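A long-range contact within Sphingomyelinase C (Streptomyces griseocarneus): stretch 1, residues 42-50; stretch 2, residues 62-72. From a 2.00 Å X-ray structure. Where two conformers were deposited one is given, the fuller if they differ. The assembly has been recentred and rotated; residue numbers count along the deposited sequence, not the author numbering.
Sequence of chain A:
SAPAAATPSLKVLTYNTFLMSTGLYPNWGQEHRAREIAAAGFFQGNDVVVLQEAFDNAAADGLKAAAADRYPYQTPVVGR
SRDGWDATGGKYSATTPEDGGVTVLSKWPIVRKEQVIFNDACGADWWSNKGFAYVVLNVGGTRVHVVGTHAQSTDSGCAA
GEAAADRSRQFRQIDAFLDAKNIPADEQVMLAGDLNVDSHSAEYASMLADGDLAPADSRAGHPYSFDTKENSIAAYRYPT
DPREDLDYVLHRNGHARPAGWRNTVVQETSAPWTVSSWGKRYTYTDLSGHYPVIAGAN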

# COMPACT_ATOMS: atom_id res chain seq x y z
N PHE A 42 12.76 2.10 8.77
CA PHE A 42 11.44 1.48 8.77
C PHE A 42 11.35 0.32 7.79
O PHE A 42 10.46 -0.53 7.93
CB PHE A 42 10.34 2.52 8.46
CG PHE A 42 10.45 3.17 7.09
CD1 PHE A 42 10.01 2.52 5.95
CD2 PHE A 42 10.93 4.48 6.97
CE1 PHE A 42 10.10 3.12 4.70
CE2 PHE A 42 11.02 5.10 5.73
CZ PHE A 42 10.60 4.42 4.58
N PHE A 43 12.26 0.26 6.81
CA PHE A 43 12.27 -0.82 5.83
C PHE A 43 12.87 -2.11 6.37
O PHE A 43 12.58 -3.18 5.83
CB PHE A 43 13.06 -0.38 4.58
CG PHE A 43 12.69 -1.15 3.33
CD1 PHE A 43 11.57 -0.79 2.58
CD2 PHE A 43 13.46 -2.22 2.89
CE1 PHE A 43 11.23 -1.49 1.43
CE2 PHE A 43 13.13 -2.92 1.75
CZ PHE A 43 12.00 -2.56 1.01
N GLN A 44 13.69 -2.02 7.42
CA GLN A 44 14.40 -3.19 7.94
C GLN A 44 13.57 -3.91 8.99
O GLN A 44 12.80 -3.29 9.73
CB GLN A 44 15.74 -2.80 8.56
CG GLN A 44 16.41 -1.60 7.92
CD GLN A 44 16.74 -1.85 6.45
OE1 GLN A 44 17.04 -2.97 6.06
NE2 GLN A 44 16.65 -0.79 5.64
N GLY A 45 13.75 -5.22 9.06
CA GLY A 45 13.26 -5.99 10.18
C GLY A 45 11.81 -6.38 10.10
O GLY A 45 11.24 -6.80 11.11
N ASN A 46 11.19 -6.26 8.93
CA ASN A 46 9.81 -6.68 8.78
C ASN A 46 9.74 -8.11 8.27
O ASN A 46 10.71 -8.68 7.77
CB ASN A 46 9.07 -5.74 7.83
CG ASN A 46 9.15 -4.31 8.30
OD1 ASN A 46 8.62 -3.97 9.36
ND2 ASN A 46 9.82 -3.46 7.53
N ASP A 47 8.54 -8.70 8.38
CA ASP A 47 8.25 -9.97 7.74
C ASP A 47 7.64 -9.79 6.35
O ASP A 47 7.91 -10.58 5.44
CB ASP A 47 7.32 -10.78 8.63
CG ASP A 47 8.00 -11.21 9.89
OD1 ASP A 47 8.89 -12.07 9.78
OD2 ASP A 47 7.67 -10.68 10.97
N VAL A 48 6.78 -8.79 6.20
CA VAL A 48 6.09 -8.51 4.94
C VAL A 48 6.15 -7.01 4.70
O VAL A 48 6.02 -6.23 5.65
CB VAL A 48 4.62 -9.01 4.97
CG1 VAL A 48 3.92 -8.73 3.64
CG2 VAL A 48 4.55 -10.50 5.33
N VAL A 49 6.38 -6.62 3.45
CA VAL A 49 6.36 -5.22 3.03
C VAL A 49 5.38 -5.08 1.88
O VAL A 49 5.46 -5.84 0.90
CB VAL A 49 7.76 -4.71 2.62
CG1 VAL A 49 7.69 -3.25 2.13
CG2 VAL A 49 8.76 -4.84 3.78
N VAL A 50 4.43 -4.15 2.01
CA VAL A 50 3.48 -3.83 0.95
C VAL A 50 3.73 -2.39 0.52
O VAL A 50 3.63 -1.46 1.34
CB VAL A 50 2.02 -4.02 1.40
CG1 VAL A 50 1.07 -3.76 0.23
CG2 VAL A 50 1.80 -5.44 1.93
N GLY A 62 14.52 -1.59 -9.22
CA GLY A 62 15.72 -1.44 -8.40
C GLY A 62 15.44 -1.63 -6.92
O GLY A 62 16.24 -2.23 -6.19
N LEU A 63 14.31 -1.10 -6.44
CA LEU A 63 13.92 -1.29 -5.04
C LEU A 63 13.68 -2.76 -4.74
O LEU A 63 14.13 -3.28 -3.70
CB LEU A 63 12.67 -0.45 -4.73
CG LEU A 63 12.22 -0.22 -3.28
CD1 LEU A 63 11.16 0.88 -3.21
CD2 LEU A 63 11.67 -1.47 -2.64
N LYS A 64 12.95 -3.45 -5.62
CA LYS A 64 12.69 -4.87 -5.43
C LYS A 64 13.99 -5.66 -5.41
O LYS A 64 14.15 -6.58 -4.59
CB LYS A 64 11.75 -5.38 -6.53
CG LYS A 64 10.27 -4.98 -6.30
CD LYS A 64 9.39 -5.12 -7.56
CE LYS A 64 9.36 -6.53 -8.11
NZ LYS A 64 9.04 -7.53 -7.05
N ALA A 65 14.95 -5.30 -6.28
CA ALA A 65 16.26 -5.93 -6.24
C ALA A 65 17.02 -5.58 -4.96
O ALA A 65 17.64 -6.45 -4.35
CB ALA A 65 17.09 -5.53 -7.47
N ALA A 66 16.97 -4.31 -4.55
CA ALA A 66 17.68 -3.93 -3.33
C ALA A 66 17.12 -4.64 -2.11
O ALA A 66 17.86 -4.92 -1.16
CB ALA A 66 17.61 -2.41 -3.14
N ALA A 67 15.82 -4.97 -2.14
CA ALA A 67 15.14 -5.63 -1.04
C ALA A 67 15.28 -7.15 -1.06
O ALA A 67 14.87 -7.80 -0.09
CB ALA A 67 13.65 -5.26 -1.07
N ALA A 68 15.84 -7.73 -2.13
CA ALA A 68 15.71 -9.18 -2.33
C ALA A 68 16.46 -9.99 -1.28
O ALA A 68 16.06 -11.11 -0.97
CB ALA A 68 16.19 -9.58 -3.72
N ASP A 69 17.55 -9.44 -0.74
CA ASP A 69 18.29 -10.15 0.31
C ASP A 69 17.44 -10.35 1.56
O ASP A 69 17.38 -11.45 2.12
CB ASP A 69 19.59 -9.41 0.62
CG ASP A 69 19.36 -7.97 1.15
OD1 ASP A 69 18.30 -7.34 0.85
OD2 ASP A 69 20.25 -7.45 1.87
N ARG A 70 16.76 -9.29 2.00
CA ARG A 70 15.92 -9.36 3.20
C ARG A 70 14.51 -9.88 2.91
O ARG A 70 13.90 -10.51 3.78
CB ARG A 70 15.83 -7.98 3.86
CG ARG A 70 17.19 -7.34 4.23
CD ARG A 70 17.13 -5.80 4.18
NE ARG A 70 17.35 -5.28 2.82
CZ ARG A 70 17.48 -3.99 2.50
NH1 ARG A 70 17.42 -3.04 3.43
NH2 ARG A 70 17.68 -3.65 1.23
N TYR A 71 13.98 -9.64 1.71
CA TYR A 71 12.63 -10.06 1.33
C TYR A 71 12.70 -10.79 -0.00
O TYR A 71 12.38 -10.22 -1.05
CB TYR A 71 11.69 -8.85 1.24
CG TYR A 71 11.74 -8.02 2.50
CD1 TYR A 71 11.13 -8.46 3.66
CD2 TYR A 71 12.43 -6.82 2.54
CE1 TYR A 71 11.18 -7.71 4.82
CE2 TYR A 71 12.48 -6.06 3.70
CZ TYR A 71 11.85 -6.51 4.84
OH TYR A 71 11.89 -5.77 6.00
N PRO A 72 13.09 -12.07 0.01
CA PRO A 72 13.38 -12.76 -1.26
C PRO A 72 12.16 -13.11 -2.08
O PRO A 72 12.29 -13.38 -3.27
CB PRO A 72 14.12 -14.03 -0.81
CG PRO A 72 14.49 -13.80 0.63
CD PRO A 72 13.40 -12.92 1.17

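Tyr71 is the centre of this contact, a buried aromatic whose side chain's one polar atom, OH, serves as both donor and acceptor. Its hydroxyl donates to the backbone carbonyl of Phe43 (OH to O, 2.7 Å) and accepts from the backbone amide of Asn46 (N to OH, 3.1 Å), so a single side chain satisfies two main-chain groups of the turn that leads into the strand at Val48. Asn46 secures the same turn from within: its ND2 donates to Phe42 O at 3.0 Å. Gly45, just before Asn46, has a positive phi, which by itself favours glycine.

Carbon packs against the ring of Tyr71 as well. Val49 CG2 sits over one ring face, 3.7 Å from Tyr71 CZ, while the edge of Tyr71 is turned toward the face of Phe43 in an offset edge-to-face pair. Phe43, in its t rotamer, also reaches Leu63 (CZ to CD2, 3.8 Å) and Ala67, whose small CB meets the ring edge 3.7 Å from CE2.

At the more exposed side, Arg70 NH1 bonds Gln44 OE1 at 2.7 Å, NH2 bonds Ala66 O at 2.7 Å, and NE forms a salt bridge with Asp69 OD1 at 3.0 Å; NH1 is also bonded elsewhere in the structure. Bonds within its own stretch thus help position the guanidinium that reaches across, with Phe43 CD2 over one face.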